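Local coordinates for protein telomerase reverse transcriptase (Candida albicans SC5314, PDB 6ZDQ) that probably lengthens chromosome ends as the reverse transcriptase of telomerase, adding simple sequence repeats copied from a template in its RNA component, at residues 73-78 against 193-198; 329-334 against 500-505; 349-354 against 427-432; 614-619 against 671-676. All blocks are in the same frame, centred on the assembly; numbering follows the deposited sequence.

Interaction 1 (73-78 against 193-198); sequences NKTEIS and YFPQYL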
# COMPACT_ATOMS: atom_id res chain seq x y z
N ASN A 73 0.66 22.28 -5.23
CA ASN A 73 1.50 22.43 -6.42
C ASN A 73 1.23 21.36 -7.47
O ASN A 73 1.52 21.60 -8.65
CB ASN A 73 2.98 22.40 -6.01
CG ASN A 73 3.33 23.49 -5.01
OD1 ASN A 73 3.71 24.60 -5.39
ND2 ASN A 73 3.20 23.17 -3.73
N LYS A 74 0.72 20.20 -7.08
CA LYS A 74 0.50 19.11 -8.03
C LYS A 74 -0.46 19.53 -9.13
O LYS A 74 -1.41 20.28 -8.91
CB LYS A 74 -0.04 17.88 -7.30
CG LYS A 74 -1.39 18.09 -6.63
CD LYS A 74 -1.83 16.85 -5.87
CE LYS A 74 -2.98 16.15 -6.58
NZ LYS A 74 -4.22 16.97 -6.57
N THR A 75 -0.19 19.06 -10.35
CA THR A 75 -1.04 19.31 -11.50
C THR A 75 -1.99 18.13 -11.69
O THR A 75 -1.58 16.97 -11.60
CB THR A 75 -0.21 19.52 -12.77
OG1 THR A 75 0.65 18.39 -12.98
CG2 THR A 75 0.64 20.78 -12.64
N GLU A 76 -3.26 18.45 -11.95
CA GLU A 76 -4.28 17.42 -12.08
C GLU A 76 -3.93 16.44 -13.20
O GLU A 76 -3.37 16.82 -14.23
CB GLU A 76 -5.64 18.05 -12.34
CG GLU A 76 -6.19 18.86 -11.18
CD GLU A 76 -6.40 18.02 -9.93
OE1 GLU A 76 -5.43 17.85 -9.15
OE2 GLU A 76 -7.53 17.52 -9.72
N ILE A 77 -4.26 15.16 -12.97
CA ILE A 77 -3.92 14.11 -13.92
C ILE A 77 -4.55 14.39 -15.28
O ILE A 77 -3.94 14.16 -16.33
CB ILE A 77 -4.33 12.73 -13.37
CG1 ILE A 77 -3.65 12.47 -12.02
CG2 ILE A 77 -3.97 11.64 -14.36
CD1 ILE A 77 -4.50 12.84 -10.81
N SER A 78 -5.79 14.90 -15.28
CA SER A 78 -6.48 15.22 -16.53
C SER A 78 -5.64 16.14 -17.40
O SER A 78 -5.48 15.91 -18.60
CB SER A 78 -7.84 15.85 -16.23
OG SER A 78 -7.69 17.04 -15.48
N TYR A 193 1.26 14.14 -9.15
CA TYR A 193 2.19 14.59 -10.18
C TYR A 193 2.61 16.02 -9.84
O TYR A 193 1.95 16.99 -10.23
CB TYR A 193 1.56 14.50 -11.57
CG TYR A 193 1.27 13.09 -12.01
CD1 TYR A 193 0.08 12.46 -11.65
CD2 TYR A 193 2.17 12.38 -12.79
CE1 TYR A 193 -0.19 11.16 -12.05
CE2 TYR A 193 1.91 11.09 -13.20
CZ TYR A 193 0.73 10.48 -12.83
OH TYR A 193 0.46 9.20 -13.23
N PHE A 194 3.72 16.15 -9.12
CA PHE A 194 4.26 17.46 -8.78
C PHE A 194 5.21 17.93 -9.88
O PHE A 194 6.09 17.16 -10.29
CB PHE A 194 5.00 17.42 -7.45
CG PHE A 194 4.09 17.27 -6.26
CD1 PHE A 194 3.49 18.37 -5.69
CD2 PHE A 194 3.84 16.02 -5.72
CE1 PHE A 194 2.65 18.24 -4.60
CE2 PHE A 194 3.00 15.88 -4.63
CZ PHE A 194 2.41 16.99 -4.07
N PRO A 195 5.05 19.15 -10.39
CA PRO A 195 5.98 19.65 -11.41
C PRO A 195 7.42 19.60 -10.91
O PRO A 195 7.71 19.91 -9.76
CB PRO A 195 5.51 21.10 -11.62
CG PRO A 195 4.06 21.07 -11.27
CD PRO A 195 3.95 20.09 -10.13
N GLN A 196 8.32 19.21 -11.82
CA GLN A 196 9.70 18.92 -11.43
C GLN A 196 10.39 20.16 -10.85
O GLN A 196 11.08 20.06 -9.83
CB GLN A 196 10.48 18.38 -12.63
CG GLN A 196 11.73 17.60 -12.25
CD GLN A 196 11.41 16.30 -11.54
OE1 GLN A 196 11.90 16.04 -10.45
NE2 GLN A 196 10.58 15.47 -12.17
N TYR A 197 10.22 21.32 -11.49
CA TYR A 197 10.84 22.53 -10.97
C TYR A 197 10.25 22.93 -9.62
O TYR A 197 10.97 23.45 -8.76
CB TYR A 197 10.72 23.67 -11.98
CG TYR A 197 9.34 24.26 -12.10
CD1 TYR A 197 8.35 23.61 -12.83
CD2 TYR A 197 9.02 25.47 -11.51
CE1 TYR A 197 7.08 24.14 -12.95
CE2 TYR A 197 7.76 26.02 -11.62
CZ TYR A 197 6.79 25.35 -12.34
OH TYR A 197 5.53 25.89 -12.46
N LEU A 198 8.95 22.70 -9.42
CA LEU A 198 8.34 23.01 -8.13
C LEU A 198 8.79 22.04 -7.05
O LEU A 198 8.98 22.43 -5.89
CB LEU A 198 6.81 22.99 -8.25
CG LEU A 198 6.16 24.16 -9.00
CD1 LEU A 198 4.65 23.99 -9.05
CD2 LEU A 198 6.53 25.48 -8.34

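Interaction 2 (329-334 against 500-505); sequences PKLFIL and VTPDSN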
# COMPACT_ATOMS: atom_id res chain seq x y z
N PRO A 329 -24.19 2.62 30.08
CA PRO A 329 -24.26 3.89 30.81
C PRO A 329 -23.50 4.99 30.07
O PRO A 329 -22.98 4.78 28.97
CB PRO A 329 -23.60 3.56 32.15
CG PRO A 329 -22.63 2.47 31.82
CD PRO A 329 -23.28 1.66 30.72
N LYS A 330 -23.45 6.17 30.68
CA LYS A 330 -22.79 7.32 30.07
C LYS A 330 -21.28 7.12 30.13
O LYS A 330 -20.68 7.11 31.21
CB LYS A 330 -23.20 8.61 30.77
CG LYS A 330 -23.04 9.84 29.90
CD LYS A 330 -23.42 11.11 30.65
CE LYS A 330 -23.56 12.28 29.68
NZ LYS A 330 -22.39 12.38 28.76
N LEU A 331 -20.66 6.97 28.96
CA LEU A 331 -19.25 6.64 28.85
C LEU A 331 -18.41 7.90 28.67
O LEU A 331 -18.78 8.80 27.91
CB LEU A 331 -19.01 5.68 27.68
CG LEU A 331 -19.83 4.39 27.75
CD1 LEU A 331 -19.72 3.61 26.45
CD2 LEU A 331 -19.37 3.55 28.92
N PHE A 332 -17.27 7.95 29.36
CA PHE A 332 -16.30 9.02 29.20
C PHE A 332 -15.24 8.55 28.21
O PHE A 332 -14.42 7.68 28.53
CB PHE A 332 -15.67 9.40 30.54
CG PHE A 332 -16.66 9.89 31.56
CD1 PHE A 332 -17.13 11.19 31.53
CD2 PHE A 332 -17.12 9.04 32.56
CE1 PHE A 332 -18.03 11.64 32.47
CE2 PHE A 332 -18.02 9.49 33.50
CZ PHE A 332 -18.48 10.79 33.46
N ILE A 333 -15.24 9.13 27.01
CA ILE A 333 -14.35 8.70 25.94
C ILE A 333 -13.19 9.68 25.84
O ILE A 333 -13.32 10.88 26.11
CB ILE A 333 -15.10 8.58 24.59
CG1 ILE A 333 -16.32 7.67 24.75
CG2 ILE A 333 -14.20 8.00 23.52
CD1 ILE A 333 -17.63 8.41 24.92
N LEU A 334 -12.02 9.16 25.43
CA LEU A 334 -10.81 9.97 25.32
C LEU A 334 -10.02 9.47 24.11
O LEU A 334 -9.40 8.40 24.16
CB LEU A 334 -9.98 9.90 26.60
CG LEU A 334 -10.18 11.06 27.57
CD1 LEU A 334 -9.27 10.91 28.76
CD2 LEU A 334 -9.91 12.39 26.89
N VAL A 500 -12.40 4.32 26.92
CA VAL A 500 -13.83 4.36 27.19
C VAL A 500 -14.06 3.75 28.56
O VAL A 500 -13.67 2.60 28.81
CB VAL A 500 -14.64 3.61 26.12
CG1 VAL A 500 -16.12 3.67 26.44
CG2 VAL A 500 -14.36 4.18 24.73
N THR A 501 -14.70 4.51 29.46
CA THR A 501 -15.01 4.00 30.78
C THR A 501 -16.14 4.81 31.39
O THR A 501 -16.21 6.02 31.17
CB THR A 501 -13.79 4.03 31.71
OG1 THR A 501 -14.15 3.53 33.00
CG2 THR A 501 -13.24 5.45 31.84
N PRO A 502 -17.06 4.18 32.14
CA PRO A 502 -18.05 4.96 32.88
C PRO A 502 -17.51 5.59 34.15
O PRO A 502 -18.16 6.49 34.70
CB PRO A 502 -19.14 3.93 33.20
CG PRO A 502 -18.40 2.64 33.29
CD PRO A 502 -17.28 2.73 32.27
N ASP A 503 -16.35 5.16 34.63
CA ASP A 503 -15.75 5.71 35.84
C ASP A 503 -15.14 7.07 35.53
O ASP A 503 -14.28 7.19 34.65
CB ASP A 503 -14.69 4.75 36.39
CG ASP A 503 -14.33 5.04 37.83
OD1 ASP A 503 -14.54 6.18 38.30
OD2 ASP A 503 -13.82 4.12 38.51
N SER A 504 -15.59 8.10 36.25
CA SER A 504 -15.03 9.44 36.07
C SER A 504 -13.63 9.54 36.67
O SER A 504 -12.78 10.26 36.14
CB SER A 504 -15.96 10.48 36.70
OG SER A 504 -16.07 10.28 38.10
N ASN A 505 -13.39 8.83 37.77
CA ASN A 505 -12.06 8.86 38.39
C ASN A 505 -11.00 8.31 37.45
O ASN A 505 -9.86 8.79 37.44
CB ASN A 505 -12.09 8.07 39.70
CG ASN A 505 -10.82 8.26 40.52
OD1 ASN A 505 -9.85 7.52 40.36
ND2 ASN A 505 -10.83 9.25 41.40

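Interaction 3 (349-354 against 427-432); sequences VLMKKL and VCRSQI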
# COMPACT_ATOMS: atom_id res chain seq x y z
N VAL A 349 15.96 4.94 25.31
CA VAL A 349 14.90 4.21 26.01
C VAL A 349 14.45 3.01 25.17
O VAL A 349 14.14 1.94 25.71
CB VAL A 349 13.73 5.14 26.34
CG1 VAL A 349 12.63 4.38 27.06
CG2 VAL A 349 14.21 6.31 27.20
N LEU A 350 14.40 3.18 23.85
CA LEU A 350 14.09 2.05 22.98
C LEU A 350 15.12 0.94 23.14
O LEU A 350 14.77 -0.25 23.13
CB LEU A 350 14.03 2.51 21.52
CG LEU A 350 13.84 1.42 20.47
CD1 LEU A 350 12.52 0.70 20.67
CD2 LEU A 350 13.93 2.01 19.07
N MET A 351 16.40 1.30 23.29
CA MET A 351 17.45 0.30 23.40
C MET A 351 17.30 -0.52 24.67
O MET A 351 17.44 -1.75 24.64
CB MET A 351 18.82 0.98 23.36
CG MET A 351 19.98 0.01 23.16
SD MET A 351 19.85 -0.90 21.61
CE MET A 351 21.20 -2.07 21.79
N LYS A 352 17.02 0.13 25.81
CA LYS A 352 16.91 -0.61 27.06
C LYS A 352 15.68 -1.51 27.08
O LYS A 352 15.72 -2.60 27.66
CB LYS A 352 16.91 0.36 28.26
CG LYS A 352 15.60 1.10 28.48
CD LYS A 352 15.59 1.81 29.83
CE LYS A 352 14.26 2.52 30.06
NZ LYS A 352 14.23 3.26 31.35
N LYS A 353 14.58 -1.07 26.46
CA LYS A 353 13.39 -1.91 26.39
C LYS A 353 13.63 -3.14 25.53
O LYS A 353 13.04 -4.20 25.77
CB LYS A 353 12.20 -1.11 25.87
CG LYS A 353 11.78 0.02 26.79
CD LYS A 353 11.44 -0.49 28.18
CE LYS A 353 11.07 0.66 29.10
NZ LYS A 353 10.78 0.19 30.49
N LEU A 354 14.49 -3.03 24.51
CA LEU A 354 14.86 -4.20 23.73
C LEU A 354 15.77 -5.14 24.51
O LEU A 354 15.74 -6.36 24.30
CB LEU A 354 15.54 -3.77 22.42
CG LEU A 354 14.67 -3.04 21.40
CD1 LEU A 354 15.51 -2.60 20.21
CD2 LEU A 354 13.52 -3.92 20.94
N VAL A 427 22.69 -5.74 15.90
CA VAL A 427 22.03 -5.32 14.67
C VAL A 427 20.87 -4.37 14.98
O VAL A 427 20.51 -3.53 14.14
CB VAL A 427 21.58 -6.55 13.86
CG1 VAL A 427 20.46 -7.29 14.57
CG2 VAL A 427 21.15 -6.13 12.45
N CYS A 428 20.27 -4.49 16.16
CA CYS A 428 19.17 -3.60 16.53
C CYS A 428 19.66 -2.16 16.65
O CYS A 428 19.08 -1.24 16.04
CB CYS A 428 18.52 -4.06 17.83
SG CYS A 428 17.27 -5.34 17.62
N ARG A 429 20.71 -1.93 17.43
CA ARG A 429 21.25 -0.58 17.56
C ARG A 429 21.80 -0.06 16.24
O ARG A 429 21.77 1.15 15.99
CB ARG A 429 22.33 -0.53 18.64
CG ARG A 429 23.51 -1.46 18.40
CD ARG A 429 24.76 -0.95 19.09
NE ARG A 429 25.13 0.38 18.61
CZ ARG A 429 25.88 0.60 17.54
NH1 ARG A 429 26.34 -0.41 16.82
NH2 ARG A 429 26.16 1.85 17.17
N SER A 430 22.30 -0.96 15.39
CA SER A 430 22.75 -0.55 14.06
C SER A 430 21.60 0.03 13.25
O SER A 430 21.76 1.05 12.57
CB SER A 430 23.39 -1.73 13.33
OG SER A 430 23.78 -1.37 12.02
N GLN A 431 20.43 -0.61 13.30
CA GLN A 431 19.24 -0.12 12.63
C GLN A 431 18.66 1.13 13.29
O GLN A 431 17.80 1.78 12.69
CB GLN A 431 18.17 -1.21 12.57
CG GLN A 431 18.56 -2.42 11.72
CD GLN A 431 18.57 -2.11 10.24
OE1 GLN A 431 17.59 -1.59 9.69
NE2 GLN A 431 19.68 -2.42 9.57
N ILE A 432 19.09 1.45 14.51
CA ILE A 432 18.57 2.62 15.22
C ILE A 432 19.48 3.82 14.99
O ILE A 432 19.02 4.88 14.54
CB ILE A 432 18.43 2.32 16.73
CG1 ILE A 432 17.36 1.25 16.96
CG2 ILE A 432 18.09 3.60 17.49
CD1 ILE A 432 17.29 0.77 18.39

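Interaction 4 (614-619 against 671-676); sequences LVLREF and QIIVKE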
# COMPACT_ATOMS: atom_id res chain seq x y z
N LEU A 614 -21.64 -2.82 -3.35
CA LEU A 614 -20.41 -2.33 -3.96
C LEU A 614 -19.62 -3.45 -4.63
O LEU A 614 -18.96 -3.21 -5.65
CB LEU A 614 -19.55 -1.60 -2.93
CG LEU A 614 -19.70 -0.07 -2.93
CD1 LEU A 614 -19.37 0.51 -4.30
CD2 LEU A 614 -21.10 0.35 -2.49
N VAL A 615 -19.66 -4.66 -4.08
CA VAL A 615 -18.93 -5.76 -4.70
C VAL A 615 -19.70 -6.33 -5.89
O VAL A 615 -19.09 -6.80 -6.86
CB VAL A 615 -18.61 -6.85 -3.65
CG1 VAL A 615 -19.87 -7.56 -3.19
CG2 VAL A 615 -17.60 -7.85 -4.20
N LEU A 616 -21.04 -6.28 -5.86
CA LEU A 616 -21.82 -6.78 -6.98
C LEU A 616 -21.69 -5.87 -8.20
O LEU A 616 -21.44 -6.35 -9.31
CB LEU A 616 -23.29 -6.92 -6.57
CG LEU A 616 -23.64 -8.05 -5.61
CD1 LEU A 616 -25.13 -8.07 -5.30
CD2 LEU A 616 -23.19 -9.39 -6.17
N ARG A 617 -21.84 -4.56 -8.01
CA ARG A 617 -21.73 -3.65 -9.14
C ARG A 617 -20.29 -3.53 -9.63
O ARG A 617 -20.07 -3.24 -10.81
CB ARG A 617 -22.29 -2.27 -8.78
CG ARG A 617 -21.52 -1.55 -7.69
CD ARG A 617 -22.33 -0.38 -7.15
NE ARG A 617 -23.71 -0.77 -6.86
CZ ARG A 617 -24.57 -0.01 -6.19
NH1 ARG A 617 -24.20 1.17 -5.73
NH2 ARG A 617 -25.81 -0.44 -5.98
N GLU A 618 -19.31 -3.78 -8.76
CA GLU A 618 -17.93 -3.84 -9.22
C GLU A 618 -17.72 -5.02 -10.16
O GLU A 618 -16.96 -4.93 -11.13
CB GLU A 618 -16.98 -3.95 -8.02
CG GLU A 618 -15.51 -4.06 -8.40
CD GLU A 618 -15.00 -2.83 -9.11
OE1 GLU A 618 -15.39 -1.71 -8.72
OE2 GLU A 618 -14.21 -2.98 -10.07
N PHE A 619 -18.41 -6.13 -9.91
CA PHE A 619 -18.38 -7.25 -10.85
C PHE A 619 -19.06 -6.88 -12.16
O PHE A 619 -18.58 -7.25 -13.24
CB PHE A 619 -19.03 -8.48 -10.22
CG PHE A 619 -19.26 -9.60 -11.20
CD1 PHE A 619 -18.20 -10.39 -11.63
CD2 PHE A 619 -20.52 -9.87 -11.69
CE1 PHE A 619 -18.40 -11.42 -12.53
CE2 PHE A 619 -20.73 -10.90 -12.59
CZ PHE A 619 -19.67 -11.67 -13.01
N GLN A 671 -33.14 -9.36 -2.24
CA GLN A 671 -33.64 -8.16 -2.89
C GLN A 671 -32.51 -7.38 -3.55
O GLN A 671 -32.68 -6.83 -4.65
CB GLN A 671 -34.39 -7.28 -1.89
CG GLN A 671 -35.68 -7.91 -1.38
CD GLN A 671 -36.33 -7.09 -0.29
OE1 GLN A 671 -35.82 -6.04 0.11
NE2 GLN A 671 -37.47 -7.56 0.20
N ILE A 672 -31.35 -7.30 -2.90
CA ILE A 672 -30.20 -6.63 -3.49
C ILE A 672 -29.73 -7.37 -4.74
O ILE A 672 -29.47 -6.77 -5.78
CB ILE A 672 -29.06 -6.48 -2.46
CG1 ILE A 672 -29.48 -5.52 -1.35
CG2 ILE A 672 -27.78 -6.02 -3.13
CD1 ILE A 672 -28.44 -5.34 -0.27
N ILE A 673 -29.61 -8.70 -4.64
CA ILE A 673 -29.15 -9.49 -5.78
C ILE A 673 -30.13 -9.39 -6.94
O ILE A 673 -29.73 -9.24 -8.10
CB ILE A 673 -28.90 -10.95 -5.35
CG1 ILE A 673 -27.76 -11.01 -4.34
CG2 ILE A 673 -28.60 -11.82 -6.56
CD1 ILE A 673 -27.40 -12.41 -3.91
N VAL A 674 -31.43 -9.45 -6.65
CA VAL A 674 -32.43 -9.40 -7.71
C VAL A 674 -32.50 -8.01 -8.34
O VAL A 674 -32.92 -7.87 -9.49
CB VAL A 674 -33.81 -9.84 -7.18
CG1 VAL A 674 -34.50 -8.72 -6.43
CG2 VAL A 674 -34.69 -10.34 -8.32
N LYS A 675 -32.11 -6.97 -7.60
CA LYS A 675 -32.14 -5.62 -8.14
C LYS A 675 -30.96 -5.37 -9.07
O LYS A 675 -31.13 -4.91 -10.20
CB LYS A 675 -32.15 -4.60 -7.00
CG LYS A 675 -32.46 -3.18 -7.43
CD LYS A 675 -33.91 -3.04 -7.89
CE LYS A 675 -34.25 -1.60 -8.23
NZ LYS A 675 -35.68 -1.45 -8.61
N GLU A 676 -29.74 -5.67 -8.60
CA GLU A 676 -28.54 -5.39 -9.37
C GLU A 676 -28.42 -6.25 -10.63
O GLU A 676 -27.66 -5.88 -11.53
CB GLU A 676 -27.30 -5.59 -8.50
CG GLU A 676 -27.30 -4.79 -7.21
CD GLU A 676 -27.05 -3.31 -7.44
OE1 GLU A 676 -26.43 -2.96 -8.46
OE2 GLU A 676 -27.47 -2.51 -6.58

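Interaction 1 (73-78 against 193-198)
The carbonyl oxygen of Y193 is the polar anchor between 73-78 and 193-198. T75 N donates to Y193 O over 3.0 Å, nearly along the C=O axis and with an N-H···O angle of 159°. T75 OG1, set by chi1 between its own backbone N and carbonyl carbon, adds a weak second bond to Y193 O at 3.3 Å, and K74 CA makes a bent CA-H···O contact with the same oxygen.

Apolar contacts flank this anchor. K74 CB sits over one face of the F194 ring, offset toward the rim and 4.0 Å from the ring centroid, a CH-pi contact. N73 CB reaches the edge of the same ring and also lies 3.8 Å from L198 CD1, the two side chains crossing obliquely. T75 CG2 meets P195 CG tip to tip at 3.7 Å. At the other end, I77 CG1 crosses the Y193 side chain at about a right angle, 3.7 Å from Y193 CE1.

A second layer holds these groups in place. N73 OD1 accepts from N66 N and ND2 donates to V70 O, which fixes the rotation of the amide while OD1 still lies against the L198 methyls. The lysine chain bends away from the phenylalanine so that K74 NZ forms a salt bridge with E76 OE1, approaching on its syn lone pair. Strand 191-195 is itself paired with 178-182, and P195 stands at the N-cap of helix 196-214, within the telomerase RNA-binding domain.

Y193 O is thus gripped by one good bond and one weak one, the lysine charge is met by E76, and the remaining contact is mainly apolar.

Interaction 2 (329-334 against 500-505)
The F332 ring points its edge at the chain that leaves strand 496-501: F332 CE2 is 3.2 Å from P502 O, with that carbonyl near the ring plane. The same F332 CE2 lies 3.9 Å from S504 CB. Chi1 of -60°, CG anti to the carbonyl carbon, carries the ring across to this turn, where it also meets the ring of Y507 from helix 504-514. At the backbone, F332 and T501 form an antiparallel hydrogen-bonded pair. F332 N donates to T501 O over 2.9 Å at 163°, approaching from above the carbonyl plane, and the return bond from T501 N is weak.

This sheet belongs to the palm of the reverse transcriptase fold, in which 332-337 is the motif A strand and 489-501 the motif C hairpin; the contact lies at the end of strand 496-501 remote from the hairpin turn.

On the sheet face of I333 and V500, a non-hydrogen-bonded pair, the side chains lie side by side, with I333 CG1 4.0 Å from V500 CG2. V500 sends its other branch, CG1, obliquely against L331 CD1 at 3.6 Å. L331 CD2 runs alongside P502 CD. T501 OG1 accepts from D503 N in an ST turn and is also bonded to D487 O, while D503 OD1 caps helix 504-514 through N505 N.

Interaction 3 (349-354 against 427-432)
Neither segment contributes an aromatic ring, and the flat group at the rim of this contact, the guanidinium of R429, offers helix 349-354 neither a face nor an edge. It is led away along a chain bent at chi3, and its terminal nitrogens are engaged elsewhere, NH1 by a salt bridge to E426 and NH2 by one to D434. What faces helix 349-354 is therefore the aliphatic base of the arginine. M351 CE lies 3.7 Å from R429 CB, with M351 SD close behind. The methionine crosses the arginine obliquely and reaches it because CG stands anti to the backbone N (chi1 -167°) and the chain then bends at chi2.

Deeper in, I432 CD1 is the hub. With CG1 anti to the carbonyl carbon and chi2 extended (172°), I432 projects straight across the gap, so that its terminal methyl meets L350 CD2 at 3.6 Å, crossing obliquely, and L354 CD1 at 4.2 Å. M351 SD grazes the same methyl from further off. L354 CD1 also sits 4.1 Å from C428 CB, which leaves the leucine tip between the two residues one helical turn apart. The F465 side chain, on helix 460-477, touches L350, L354 and I432 and completes this apolar cluster.

The axes run nearly antiparallel, 161° between directions, and 10.8 Å apart, so tips rather than backbones meet. Such packing of antiparallel helices against a third is here part of the polymerase domain: both lie in the chain between motif A and motif B', the interval that telomerases characteristically enlarge with the insertion in fingers domain.

Interaction 4 (614-619 against 671-676)
One charged pair and one leucine knit helix 614-619 to helix 671-676, whose axes run roughly parallel, 24° between directions, with a closest approach of 10.6 Å.

The ionic part is a salt bridge. R617 NH2 donates to E676 OE2 over 2.7 Å, with the oxygen at the edge of the guanidinium and almost in its plane. Seen from the glutamate the approach is less regular: the nitrogen stands 35° above the carboxylate plane, the two flat groups are turned 45° against each other, and NH2 alone carries the bond. Both chains bend to meet, the arginine at chi3 and the glutamate at chi2. The second oxygen, OE1, is held by K620, one turn further along helix 602-626.

The apolar part centres on L616 CD1. It comes within 4.0 Å of I672 CG2 and 4.1 Å of I673 CG1, crossing both isoleucines at about a right angle, and the methylene E676 CG closes the patch at 4.4 Å from the same methyl. F677 touches L616 beyond the segment, while I673 turns on to helix 684-690, so the contact is part of the helical C-terminal (thumb) domain of telomerase.

With R617 on OE2 and K620 on OE1, the E676 carboxylate is likely to stay ionised beside the buried apolar patch, although its place in the last turn of helix 662-676 would work slightly against this.

From the N terminus, interaction 1 closes first, bringing the turn before helix 77-91 onto the hairpin and helix start of the RNA-binding domain, with 114 residues between the two segments. The chain then enters the polymerase domain, where interaction 2 opens at the motif A strand and closes only after the motif C hairpin. Interaction 3 opens and closes within that span, pairing two helices of the intervening region about 37 Å away, centre to centre. Interaction 4 follows in series and joins two helices of the C-terminal domain, lying across the chain's centre from interaction 3. None of the contacts touch and none cross, so each ties together its own part of this multidomain enzyme.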